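PDB 2OZ8: Mll7089 protein from Mesorhizobium loti, which is of unknown function but belongs to the mandelate racemase/muconate lactonizing enzyme family, probably binding magnesium and possibly acting as a hydro-lyase. Local coordinates for residues A[320-325]-A[371-376]; A[12-17]-A[367-372]; A[326-331]-A[347-352]; A[18-23]-A[141-146]; A[30-35]-A[50-55]. All coordinates share one frame; numbering follows the deposited sequence.

Contact 1 of 5, residues A[320-325]-A[371-376]; sequences FQNFDH and AAPENP
Phe320 O takes an N-H from Asn375 ND2 at 2.8 Å. The donor stands above the carbonyl plane instead of on a lone pair, while the oxygen lies in the plane of the Asn375 amide. That amide reaches across because CG of Asn375 is anti to its backbone N (chi1 -168°), and ND2 is also bonded to Asp18 OD2. Gln321 takes no direct part with its side chain, whose OE1 is bonded to Arg17 NH1. Asn322, centre of an inverse gamma turn, has CG in the crowded position between N and the carbonyl carbon (chi1 63°). Its ND2 thereby meets Pro373 O at 3.2 Å, on a lone pair and nearly straight (169°), and also bonds Ala16 O. Its CB rests 3.6 Å from Asn375 CB. A water links Asp324 N to Asn375 OD1, and a second joins His325 ND1 to Glu374 O. Over one face of the His325 ring lies Pro373 CB, 3.5 Å from the centroid in a CH-pi contact. An alanine here would remove the ring that Pro373 packs on and the ND1 end of the water link, and would probably leave the tail less well held against the loop. The 320-325 loop leaves barrel strand 313-318, with the C-terminal tail laid along it and Phe15 of strand 5-17 packing on Asn322, Phe323 and Pro373.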
# COMPACT_ATOMS: atom_id res chain seq x y z
N PHE A 320 37.12 -3.12 24.98
CA PHE A 320 38.46 -3.09 25.55
C PHE A 320 39.15 -1.74 25.42
O PHE A 320 40.36 -1.70 25.33
CB PHE A 320 39.33 -4.24 24.98
CG PHE A 320 38.71 -5.58 25.18
CD1 PHE A 320 38.99 -6.31 26.31
CD2 PHE A 320 37.81 -6.12 24.23
CE1 PHE A 320 38.41 -7.52 26.52
CE2 PHE A 320 37.21 -7.36 24.44
CZ PHE A 320 37.50 -8.04 25.59
N GLN A 321 38.40 -0.64 25.45
CA GLN A 321 39.05 0.69 25.36
C GLN A 321 39.85 1.07 26.66
O GLN A 321 39.57 0.56 27.75
CB GLN A 321 38.01 1.74 24.96
CG GLN A 321 37.53 1.57 23.51
CD GLN A 321 36.27 2.33 23.22
OE1 GLN A 321 36.26 3.19 22.33
NE2 GLN A 321 35.18 2.03 23.96
N ASN A 322 40.90 1.89 26.52
CA ASN A 322 41.72 2.25 27.69
C ASN A 322 41.08 3.44 28.40
O ASN A 322 41.55 4.55 28.26
CB ASN A 322 43.17 2.57 27.32
CG ASN A 322 43.29 3.79 26.40
OD1 ASN A 322 42.40 4.03 25.58
ND2 ASN A 322 44.40 4.55 26.53
N PHE A 323 40.02 3.16 29.17
CA PHE A 323 39.16 4.19 29.80
C PHE A 323 39.11 4.06 31.32
O PHE A 323 38.70 4.96 31.99
CB PHE A 323 37.69 4.10 29.27
CG PHE A 323 37.50 4.51 27.83
CD1 PHE A 323 38.51 5.12 27.10
CD2 PHE A 323 36.27 4.31 27.20
CE1 PHE A 323 38.30 5.52 25.73
CE2 PHE A 323 36.06 4.68 25.87
CZ PHE A 323 37.07 5.31 25.14
N ASP A 324 39.50 2.93 31.87
CA ASP A 324 39.16 2.61 33.25
C ASP A 324 39.84 3.55 34.26
O ASP A 324 39.32 3.77 35.36
CB ASP A 324 39.52 1.14 33.55
CG ASP A 324 38.60 0.13 32.84
OD1 ASP A 324 37.79 0.50 31.93
OD2 ASP A 324 38.69 -1.05 33.19
N HIS A 325 41.00 4.09 33.89
CA HIS A 325 41.75 4.93 34.78
C HIS A 325 40.97 6.20 35.18
O HIS A 325 41.29 6.88 36.20
CB HIS A 325 43.09 5.30 34.13
CG HIS A 325 42.94 6.14 32.91
ND1 HIS A 325 42.46 5.64 31.72
CD2 HIS A 325 43.19 7.45 32.70
CE1 HIS A 325 42.43 6.60 30.82
NE2 HIS A 325 42.87 7.72 31.39
N ALA A 371 52.27 9.46 26.07
CA ALA A 371 51.96 8.03 26.18
C ALA A 371 50.45 7.82 26.42
O ALA A 371 49.81 8.64 27.05
CB ALA A 371 52.77 7.43 27.31
N ALA A 372 49.90 6.71 25.91
CA ALA A 372 48.50 6.31 26.18
C ALA A 372 48.39 5.96 27.63
O ALA A 372 49.33 5.43 28.16
CB ALA A 372 48.16 5.12 25.36
N PRO A 373 47.27 6.29 28.30
CA PRO A 373 47.05 5.60 29.59
C PRO A 373 47.16 4.09 29.42
O PRO A 373 46.76 3.55 28.38
CB PRO A 373 45.63 5.98 29.96
CG PRO A 373 45.33 7.18 29.20
CD PRO A 373 46.22 7.29 28.01
N GLU A 374 47.71 3.41 30.42
CA GLU A 374 47.88 1.94 30.33
C GLU A 374 46.50 1.26 30.28
O GLU A 374 45.52 1.81 30.78
CB GLU A 374 48.79 1.40 31.48
CG GLU A 374 50.29 1.73 31.24
CD GLU A 374 51.28 1.37 32.43
OE1 GLU A 374 52.49 1.75 32.32
OE2 GLU A 374 50.86 0.70 33.42
N ASN A 375 46.42 0.10 29.65
CA ASN A 375 45.16 -0.61 29.47
C ASN A 375 45.20 -2.03 30.03
O ASN A 375 45.50 -3.00 29.31
CB ASN A 375 44.69 -0.62 28.01
CG ASN A 375 43.22 -1.10 27.88
OD1 ASN A 375 42.56 -1.43 28.88
ND2 ASN A 375 42.72 -1.17 26.64
N PRO A 376 44.88 -2.16 31.32
CA PRO A 376 44.86 -3.44 31.99
C PRO A 376 43.79 -4.43 31.47
O PRO A 376 43.77 -5.59 31.90
CB PRO A 376 44.58 -3.07 33.47
CG PRO A 376 44.04 -1.66 33.47
CD PRO A 376 44.49 -1.02 32.18
O HOH W 1 41.08 0.42 30.91
O HOH W 2 43.02 2.78 30.95

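Contact 2 of 5, residues A[12-17]-A[367-372]; sequences RFQFAR and SELGAA
The polar groups beside this contact centre on the Gln14 amide, whose bonds run within its own strand and to Leu364. Arg12 grips Gln14 OE1 end-on with NH2 at 2.9 Å and NH1 at 3.2 Å; only the NH1 bond falls on a lone pair, the NH2 donor standing above the carbonyl plane. Gln14 NE2 donates to Leu364 O, so both polar atoms of the amide are satisfied. An alanine here would take the NE2 donor from Leu364 O and would probably leave Arg12, still bonded to Leu57, Pro58 and Arg360, less firmly held.

Water comes second. One molecule accepts from Ala16 N at 3.1 Å and sits 2.7 Å from Leu369 O, with Ala371 O also competing for its protons. After passing through the barrel the chain returns here to strand 5-17, part of the antiparallel sheet of the N-terminal capping domain.

The rest is packing. Leu369 crosses the extended Gln14 side chain at about a right angle, Leu369 CD1 3.6 Å from Gln14 NE2, while Leu369 CD2 presses on Phe15 C at 3.5 Å. The Ala372 methyl touches backbone oxygens, Ala372 CB 3.3 Å from Ala16 O and 3.4 Å from Arg17 O.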
# COMPACT_ATOMS: atom_id res chain seq x y z
N ARG A 12 37.83 18.27 30.99
CA ARG A 12 38.23 17.87 29.66
C ARG A 12 39.42 16.89 29.66
O ARG A 12 40.40 17.12 30.34
CB ARG A 12 38.54 19.11 28.86
CG ARG A 12 38.69 18.89 27.40
CD ARG A 12 39.37 20.08 26.77
NE ARG A 12 39.58 19.88 25.34
CZ ARG A 12 40.59 19.19 24.81
NH1 ARG A 12 41.50 18.61 25.59
NH2 ARG A 12 40.70 19.11 23.49
N PHE A 13 39.31 15.81 28.88
CA PHE A 13 40.37 14.84 28.62
C PHE A 13 40.69 14.72 27.09
O PHE A 13 39.82 14.88 26.21
CB PHE A 13 39.99 13.46 29.18
CG PHE A 13 39.67 13.48 30.68
CD1 PHE A 13 40.68 13.40 31.63
CD2 PHE A 13 38.37 13.60 31.12
CE1 PHE A 13 40.40 13.44 32.99
CE2 PHE A 13 38.07 13.63 32.48
CZ PHE A 13 39.10 13.56 33.41
N GLN A 14 41.95 14.47 26.76
CA GLN A 14 42.33 14.30 25.37
C GLN A 14 43.61 13.45 25.45
O GLN A 14 44.65 13.96 25.86
CB GLN A 14 42.58 15.63 24.66
CG GLN A 14 43.02 15.48 23.17
CD GLN A 14 43.42 16.82 22.49
OE1 GLN A 14 43.29 17.91 23.04
NE2 GLN A 14 43.93 16.71 21.29
N PHE A 15 43.51 12.17 25.10
CA PHE A 15 44.63 11.24 25.26
C PHE A 15 44.74 10.21 24.14
O PHE A 15 43.77 9.92 23.46
CB PHE A 15 44.55 10.55 26.61
CG PHE A 15 43.24 9.82 26.89
CD1 PHE A 15 43.14 8.42 26.70
CD2 PHE A 15 42.13 10.50 27.42
CE1 PHE A 15 41.96 7.70 27.07
CE2 PHE A 15 40.93 9.82 27.76
CZ PHE A 15 40.85 8.39 27.58
N ALA A 16 45.95 9.66 23.97
CA ALA A 16 46.24 8.60 23.00
C ALA A 16 45.61 7.29 23.44
O ALA A 16 45.49 7.01 24.66
CB ALA A 16 47.77 8.40 22.82
N ARG A 17 45.19 6.51 22.44
CA ARG A 17 44.70 5.15 22.66
C ARG A 17 45.86 4.18 22.69
O ARG A 17 46.94 4.49 22.21
CB ARG A 17 43.72 4.75 21.54
CG ARG A 17 42.37 5.42 21.67
CD ARG A 17 41.47 5.08 20.48
NE ARG A 17 40.23 5.85 20.50
CZ ARG A 17 39.11 5.43 21.07
NH1 ARG A 17 39.05 4.25 21.70
NH2 ARG A 17 38.04 6.20 21.03
N SER A 367 50.25 15.06 18.19
CA SER A 367 51.68 14.79 18.52
C SER A 367 52.06 15.18 19.95
O SER A 367 53.09 14.73 20.49
CB SER A 367 52.61 15.54 17.58
OG SER A 367 52.27 16.92 17.61
N GLU A 368 51.22 16.02 20.54
CA GLU A 368 51.41 16.52 21.91
C GLU A 368 50.73 15.66 22.98
O GLU A 368 50.68 16.03 24.15
CB GLU A 368 50.91 17.98 21.99
CG GLU A 368 51.64 18.88 21.00
CD GLU A 368 51.00 20.25 20.84
OE1 GLU A 368 49.89 20.50 21.38
OE2 GLU A 368 51.61 21.09 20.11
N LEU A 369 50.22 14.49 22.62
CA LEU A 369 49.42 13.76 23.60
C LEU A 369 50.17 12.88 24.60
O LEU A 369 49.62 12.47 25.62
CB LEU A 369 48.32 12.97 22.91
CG LEU A 369 46.89 13.56 22.95
CD1 LEU A 369 46.83 15.11 22.79
CD2 LEU A 369 45.91 12.79 22.01
N GLY A 370 51.43 12.58 24.31
CA GLY A 370 52.15 11.70 25.20
C GLY A 370 51.69 10.25 25.17
O GLY A 370 50.83 9.85 24.38
N ALA A 371 52.27 9.46 26.07
CA ALA A 371 51.96 8.03 26.18
C ALA A 371 50.45 7.82 26.42
O ALA A 371 49.81 8.64 27.05
CB ALA A 371 52.77 7.43 27.31
N ALA A 372 49.90 6.71 25.91
CA ALA A 372 48.50 6.31 26.18
C ALA A 372 48.39 5.96 27.63
O ALA A 372 49.33 5.43 28.16
CB ALA A 372 48.16 5.12 25.36
O HOH W 3 48.09 10.33 26.14

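Contact 3 of 5, residues A[326-331]-A[347-352]; sequences LVEQPI and GLVLSE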
# COMPACT_ATOMS: atom_id res chain seq x y z
N LEU A 326 39.93 6.52 34.42
CA LEU A 326 39.19 7.71 34.68
C LEU A 326 38.22 7.58 35.85
O LEU A 326 37.77 8.60 36.38
CB LEU A 326 38.46 8.19 33.43
CG LEU A 326 39.18 8.63 32.16
CD1 LEU A 326 38.17 8.72 31.01
CD2 LEU A 326 39.95 9.94 32.28
N VAL A 327 37.90 6.36 36.28
CA VAL A 327 36.89 6.17 37.33
C VAL A 327 37.42 5.30 38.48
O VAL A 327 38.40 4.54 38.30
CB VAL A 327 35.60 5.49 36.78
CG1 VAL A 327 34.67 6.49 36.02
CG2 VAL A 327 35.97 4.25 35.95
N GLU A 328 36.77 5.37 39.64
CA GLU A 328 37.22 4.62 40.83
C GLU A 328 37.05 3.15 40.63
O GLU A 328 38.02 2.42 40.77
CB GLU A 328 36.52 5.09 42.11
CG GLU A 328 36.90 6.53 42.46
CD GLU A 328 36.16 7.12 43.65
OE1 GLU A 328 35.17 6.51 44.17
OE2 GLU A 328 36.61 8.23 44.05
N GLN A 329 35.83 2.70 40.32
CA GLN A 329 35.59 1.30 39.94
C GLN A 329 34.71 1.14 38.71
O GLN A 329 33.51 1.46 38.73
CB GLN A 329 35.04 0.44 41.10
CG GLN A 329 34.13 1.17 41.98
CD GLN A 329 33.95 0.56 43.34
OE1 GLN A 329 33.96 -0.66 43.51
NE2 GLN A 329 33.75 1.42 44.33
N PRO A 330 35.29 0.57 37.66
CA PRO A 330 34.63 0.34 36.38
C PRO A 330 33.60 -0.76 36.56
O PRO A 330 33.62 -1.43 37.59
CB PRO A 330 35.78 -0.15 35.48
CG PRO A 330 36.79 -0.71 36.42
CD PRO A 330 36.67 0.07 37.71
N ILE A 331 32.72 -0.93 35.57
CA ILE A 331 31.73 -1.99 35.55
C ILE A 331 32.37 -3.38 35.46
O ILE A 331 33.12 -3.65 34.55
CB ILE A 331 30.72 -1.81 34.33
CG1 ILE A 331 29.91 -0.50 34.45
CG2 ILE A 331 29.78 -3.04 34.19
CD1 ILE A 331 29.30 -0.19 35.89
N GLY A 347 26.99 3.75 39.32
CA GLY A 347 28.16 3.18 39.98
C GLY A 347 29.47 3.74 39.46
O GLY A 347 30.52 3.27 39.86
N LEU A 348 29.43 4.70 38.53
CA LEU A 348 30.69 5.24 38.02
C LEU A 348 30.95 6.56 38.73
O LEU A 348 30.10 7.46 38.75
CB LEU A 348 30.74 5.36 36.49
CG LEU A 348 30.53 4.06 35.68
CD1 LEU A 348 30.21 4.38 34.22
CD2 LEU A 348 31.70 2.98 35.81
N VAL A 349 32.12 6.64 39.35
CA VAL A 349 32.56 7.88 40.02
C VAL A 349 33.93 8.24 39.53
O VAL A 349 34.81 7.42 39.53
CB VAL A 349 32.59 7.75 41.59
CG1 VAL A 349 33.09 9.07 42.20
CG2 VAL A 349 31.23 7.36 42.15
N LEU A 350 34.10 9.48 39.12
CA LEU A 350 35.33 9.96 38.53
C LEU A 350 36.51 9.82 39.50
O LEU A 350 36.35 10.04 40.71
CB LEU A 350 35.12 11.40 38.17
CG LEU A 350 35.86 11.97 36.98
CD1 LEU A 350 35.54 11.20 35.74
CD2 LEU A 350 35.40 13.42 36.88
N SER A 351 37.67 9.43 39.01
CA SER A 351 38.81 9.23 39.88
C SER A 351 39.47 10.58 40.14
O SER A 351 39.79 11.32 39.21
CB SER A 351 39.76 8.23 39.25
OG SER A 351 41.10 8.38 39.67
N GLU A 352 39.64 10.93 41.40
CA GLU A 352 40.29 12.22 41.73
C GLU A 352 41.75 12.24 41.27
O GLU A 352 42.22 13.25 40.73
CB GLU A 352 40.09 12.61 43.20
CG GLU A 352 38.58 12.81 43.58
CD GLU A 352 37.88 13.97 42.84
OE1 GLU A 352 38.57 14.94 42.47
OE2 GLU A 352 36.63 13.94 42.66
O HOH W 4 33.53 4.37 39.95
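Two backbone hydrogen bonds tie these loops together around Val327 and Leu350, whose CA atoms come within 4.3 Å. Ser351 N donates to Leu326 O at 2.8 Å with the N-H well aligned (166°), though it approaches from above the carbonyl plane. Glu328 N donates to Val349 O, also at 2.8 Å, almost along the C=O axis. Beyond this pair the backbones are bridged by water: one molecule accepts from both Val349 N, 2.7 Å away, and Gln329 N, and lies 3.2 Å from Gly347 O, which can accept a hydrogen bond from it. The Ser351 hydroxyl, anti to its backbone N, turns to Ala354 N and leaves CB to rest against Leu326 O. The Glu328 side chain runs beside Val349, pointing the same way, with OE1 3.8 Å from Val349 CG1. On the inner side Leu348 crosses Ile331 at about a right angle; Leu348 CD2 meets Ile331 CD1 at 4.0 Å, and Leu348 CB lies 4.1 Å from Val327 CG1. Leu350, meanwhile, reaches Ala35 and Glu37 of strand 27-40. The arrangement is an isolated beta bridge closing the excursion that holds the short strands 333-334 and 337-339, followed directly by a serine N-cap on helix 352-357.

Contact 4 of 5, residues A[18-23]-A[141-146]; sequences DRVIGD and DFHLDD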
# COMPACT_ATOMS: atom_id res chain seq x y z
N ASP A 18 45.62 2.99 23.24
CA ASP A 18 46.58 1.90 23.21
C ASP A 18 46.67 1.12 21.87
O ASP A 18 47.64 0.40 21.66
CB ASP A 18 46.36 0.95 24.39
CG ASP A 18 45.02 0.20 24.33
OD1 ASP A 18 43.97 0.74 23.83
OD2 ASP A 18 45.04 -0.97 24.82
N ARG A 19 45.69 1.28 20.99
CA ARG A 19 45.67 0.65 19.67
C ARG A 19 44.86 1.56 18.76
O ARG A 19 44.08 2.38 19.25
CB ARG A 19 44.99 -0.72 19.75
CG ARG A 19 43.47 -0.66 19.89
CD ARG A 19 42.80 -2.02 20.10
NE ARG A 19 41.97 -1.97 21.31
CZ ARG A 19 40.66 -2.13 21.42
NH1 ARG A 19 39.87 -2.46 20.42
NH2 ARG A 19 40.16 -2.04 22.61
N VAL A 20 45.00 1.39 17.45
CA VAL A 20 44.08 2.05 16.52
C VAL A 20 42.72 1.35 16.56
O VAL A 20 42.67 0.09 16.55
CB VAL A 20 44.62 2.10 15.04
CG1 VAL A 20 43.63 2.83 14.12
CG2 VAL A 20 45.94 2.84 14.98
N ILE A 21 41.65 2.16 16.64
CA ILE A 21 40.28 1.65 16.50
C ILE A 21 39.66 2.12 15.20
O ILE A 21 40.05 3.12 14.65
CB ILE A 21 39.32 2.02 17.67
CG1 ILE A 21 38.96 3.51 17.65
CG2 ILE A 21 39.83 1.48 18.98
CD1 ILE A 21 37.77 3.88 18.47
N GLY A 22 38.68 1.40 14.72
CA GLY A 22 37.88 1.92 13.63
C GLY A 22 37.12 0.87 12.87
O GLY A 22 37.01 -0.29 13.30
N ASP A 23 36.65 1.28 11.71
CA ASP A 23 35.75 0.48 10.90
C ASP A 23 35.94 0.90 9.45
O ASP A 23 36.84 1.66 9.13
CB ASP A 23 34.32 0.72 11.34
CG ASP A 23 33.93 2.19 11.27
OD1 ASP A 23 34.26 2.87 10.27
OD2 ASP A 23 33.30 2.68 12.21
N ASP A 141 38.28 -3.40 14.94
CA ASP A 141 39.58 -3.98 14.53
C ASP A 141 39.87 -3.81 13.09
O ASP A 141 40.73 -4.48 12.61
CB ASP A 141 39.56 -5.50 14.73
CG ASP A 141 38.39 -6.17 13.97
OD1 ASP A 141 37.29 -6.13 14.53
OD2 ASP A 141 38.55 -6.65 12.80
N PHE A 142 39.17 -2.94 12.40
CA PHE A 142 39.36 -2.86 10.96
C PHE A 142 40.79 -2.46 10.58
O PHE A 142 41.29 -2.83 9.52
CB PHE A 142 38.37 -1.85 10.38
CG PHE A 142 38.28 -1.88 8.89
CD1 PHE A 142 37.46 -2.86 8.25
CD2 PHE A 142 39.01 -0.98 8.12
CE1 PHE A 142 37.35 -2.92 6.85
CE2 PHE A 142 38.92 -1.01 6.71
CZ PHE A 142 38.10 -1.99 6.06
N HIS A 143 41.46 -1.71 11.45
CA HIS A 143 42.76 -1.16 11.08
C HIS A 143 43.89 -1.92 11.73
O HIS A 143 45.06 -1.71 11.40
CB HIS A 143 42.81 0.32 11.42
CG HIS A 143 41.89 1.13 10.58
ND1 HIS A 143 42.07 1.27 9.22
CD2 HIS A 143 40.77 1.82 10.89
CE1 HIS A 143 41.10 2.01 8.73
NE2 HIS A 143 40.30 2.36 9.72
N LEU A 144 43.52 -2.82 12.64
CA LEU A 144 44.46 -3.68 13.33
C LEU A 144 45.28 -4.58 12.39
O LEU A 144 44.72 -5.16 11.45
CB LEU A 144 43.69 -4.53 14.36
CG LEU A 144 43.98 -4.28 15.84
CD1 LEU A 144 44.35 -2.83 16.16
CD2 LEU A 144 42.85 -4.75 16.74
N ASP A 145 46.58 -4.71 12.63
CA ASP A 145 47.38 -5.72 11.92
C ASP A 145 46.94 -7.10 12.37
O ASP A 145 46.45 -7.27 13.49
CB ASP A 145 48.91 -5.51 12.08
CG ASP A 145 49.40 -5.65 13.53
OD1 ASP A 145 49.82 -6.76 13.95
OD2 ASP A 145 49.39 -4.63 14.28
N ASP A 146 47.08 -8.09 11.48
CA ASP A 146 46.74 -9.48 11.79
C ASP A 146 47.25 -9.96 13.14
O ASP A 146 46.52 -10.67 13.85
CB ASP A 146 47.11 -10.44 10.65
CG ASP A 146 46.16 -10.30 9.45
OD1 ASP A 146 45.12 -9.59 9.59
OD2 ASP A 146 46.43 -10.89 8.36
O HOH W 5 41.06 -0.76 14.02
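This is a junction between the capping domain and the barrel of an enolase-superfamily fold: the short strand 20-22 of the capping sheet meets the loop that follows barrel strand 132-138 and leads into helix 146-158. In this family the barrel mouth facing the capping domain houses the active site, and a sulfate lying about 4 Å from the Phe142 side chain is consistent with a pocket there. Gly22 is bridged to Asp141, and its backbone also bonds that of Leu140. At Gly22 a side chain would run into His143 CD2, and at phi 161°, psi -165° a CB would also crowd the carbonyl oxygen of Ile21.

Phe142 CB rests 3.5 Å from Asp23 CA; with CG anti to the backbone N, the ring leads on to stack with His170. CD2 of Phe142 also lies over one face of the neighbouring His143 ring, 3.7 Å above its plane. The imidazole turns its edge to the strand, with His143 CD2 4.0 Å from Gly22 CA, and His143 CB meets Val20 CG1 at 3.8 Å. Asp23 OD1 bonds Gln25 N and Asp141 OD1 bonds Lys167 N. Leu144 N bonds back to Asp141 O, tightening the turn, and Asp145 caps the helix through Ala148 N. Leu144 CD1 packs on Val20 O at 3.4 Å. That same Val20 O accepts a hydrogen bond from a water at 3.1 Å, and the water in turn accepts from His143 N at 2.8 Å.

Contact 5 of 5, residues A[30-35]-A[50-55]; sequences DVNVAA and IQTLFN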
# COMPACT_ATOMS: atom_id res chain seq x y z
N ASP A 30 43.11 8.39 19.16
CA ASP A 30 42.99 9.24 20.36
C ASP A 30 41.55 9.22 20.88
O ASP A 30 40.68 8.69 20.24
CB ASP A 30 43.42 10.68 20.06
CG ASP A 30 42.58 11.32 18.95
OD1 ASP A 30 41.55 10.73 18.54
OD2 ASP A 30 42.93 12.41 18.44
N VAL A 31 41.35 9.79 22.05
CA VAL A 31 40.08 9.83 22.72
C VAL A 31 39.86 11.28 23.12
O VAL A 31 40.74 11.91 23.69
CB VAL A 31 40.11 9.01 23.96
CG1 VAL A 31 38.74 9.01 24.62
CG2 VAL A 31 40.57 7.60 23.64
N ASN A 32 38.68 11.80 22.83
CA ASN A 32 38.31 13.16 23.18
C ASN A 32 37.04 13.12 24.00
O ASN A 32 36.02 12.73 23.48
CB ASN A 32 38.12 13.95 21.92
CG ASN A 32 39.44 14.54 21.41
OD1 ASN A 32 39.86 15.60 21.86
ND2 ASN A 32 40.06 13.87 20.46
N VAL A 33 37.12 13.45 25.30
CA VAL A 33 36.01 13.20 26.22
C VAL A 33 36.07 14.15 27.41
O VAL A 33 37.16 14.47 27.91
CB VAL A 33 35.94 11.70 26.67
CG1 VAL A 33 37.14 11.27 27.53
CG2 VAL A 33 34.67 11.39 27.39
N ALA A 34 34.90 14.65 27.83
CA ALA A 34 34.78 15.49 28.99
C ALA A 34 33.73 14.93 29.96
O ALA A 34 32.64 14.49 29.55
CB ALA A 34 34.46 16.92 28.60
N ALA A 35 34.07 14.95 31.25
CA ALA A 35 33.15 14.52 32.28
C ALA A 35 32.27 15.70 32.60
O ALA A 35 32.72 16.82 32.68
CB ALA A 35 33.90 14.05 33.52
N ILE A 50 30.89 13.41 27.64
CA ILE A 50 30.67 14.12 26.40
C ILE A 50 31.80 13.66 25.52
O ILE A 50 32.92 14.06 25.70
CB ILE A 50 30.72 15.66 26.64
CG1 ILE A 50 29.66 16.09 27.64
CG2 ILE A 50 30.60 16.41 25.35
CD1 ILE A 50 29.98 17.40 28.34
N GLN A 51 31.52 12.76 24.59
CA GLN A 51 32.56 12.24 23.76
C GLN A 51 32.44 12.77 22.34
O GLN A 51 31.36 12.86 21.81
CB GLN A 51 32.55 10.72 23.81
CG GLN A 51 33.77 10.12 23.10
CD GLN A 51 33.78 8.64 23.08
OE1 GLN A 51 32.76 7.99 23.35
NE2 GLN A 51 34.95 8.06 22.72
N THR A 52 33.54 13.22 21.75
CA THR A 52 33.53 13.49 20.32
C THR A 52 34.35 12.44 19.60
O THR A 52 35.37 11.98 20.08
CB THR A 52 33.96 14.91 19.89
OG1 THR A 52 35.29 15.19 20.33
CG2 THR A 52 32.97 15.98 20.38
N LEU A 53 33.83 12.05 18.44
CA LEU A 53 34.36 10.90 17.73
C LEU A 53 35.29 11.24 16.58
O LEU A 53 36.23 10.50 16.33
CB LEU A 53 33.22 9.96 17.29
CG LEU A 53 32.36 9.33 18.41
CD1 LEU A 53 31.19 8.55 17.79
CD2 LEU A 53 33.17 8.43 19.39
N PHE A 54 35.09 12.38 15.92
CA PHE A 54 35.89 12.68 14.75
C PHE A 54 36.78 13.89 14.98
O PHE A 54 37.90 13.94 14.48
CB PHE A 54 35.01 12.90 13.50
CG PHE A 54 33.79 12.00 13.43
CD1 PHE A 54 33.92 10.62 13.27
CD2 PHE A 54 32.50 12.55 13.56
CE1 PHE A 54 32.79 9.78 13.23
CE2 PHE A 54 31.35 11.73 13.51
CZ PHE A 54 31.51 10.33 13.34
N ASN A 55 36.26 14.87 15.72
CA ASN A 55 36.99 16.08 16.07
C ASN A 55 37.34 16.13 17.58
O ASN A 55 36.60 15.58 18.41
CB ASN A 55 36.14 17.30 15.68
CG ASN A 55 36.43 17.78 14.24
OD1 ASN A 55 36.39 17.00 13.27
ND2 ASN A 55 36.76 19.08 14.11
O HOH W 6 36.68 10.32 21.35
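Ile50 N to Ala34 O at 2.8 Å, and Ala34 N to Ile50 O at 3.0 Å, make the firm hydrogen-bonded pair of this antiparallel hairpin, formed by strands 27-40 and 45-52 of the capping sheet. Both acceptors are met in the carbonyl plane. Thr52 N also donates to Asn32 O at 3.1 Å, from above the carbonyl plane. Beside it a water accepts from Asn32 N and Gln51 NE2 and donates to Thr52 O at 2.5 Å. The extended Gln51 side chain, CG anti to its backbone N, carries NE2 to this water and passes CG over Asn32 O. Asn32 OD1 accepts from Leu57 N.

Val33 and Gln51 form the non-hydrogen-bonded pair, their side chains on one face of the sheet, with CG2 of Val33 4.2 Å from Gln51 CB. On the other face Ala34 and Ile50 stand beside each other, CB to CB at 4.4 Å, and Asn32 sits beside Thr52. In the loop that follows, Asn55 packs on His69 of the second subunit. Thr52 OG1 lies between N and the carbonyl carbon (chi1 59°), touching Asn32 CB at 3.5 Å and donating a very short 2.4 Å bond to Asn55 O.

Overall arrangement
Contacts 2, 4 and 5 all reach the antiparallel capping sheet, where strand 27-40 pairs with strands 5-17, 20-22 and 45-52. Along the chain, contact 2 spans nearly everything and encloses contacts 3, 4 and 5, with contact 5 inside contact 4; contacts 4 and 5 close before contact 1 opens, and contact 3 lies within contact 1. Contacts 1 and 2 share Ala371 and Ala372, their centres about 11 Å apart, so the C-terminal tail runs from the sheet onto the loop after barrel strand 313-318. Contact 1 touches all the others. Contacts 3 and 4 lie farthest apart, about 26 Å between centres: contact 4 joins the capping sheet to a barrel loop, while contact 3 closes the excursion after strand 313-318.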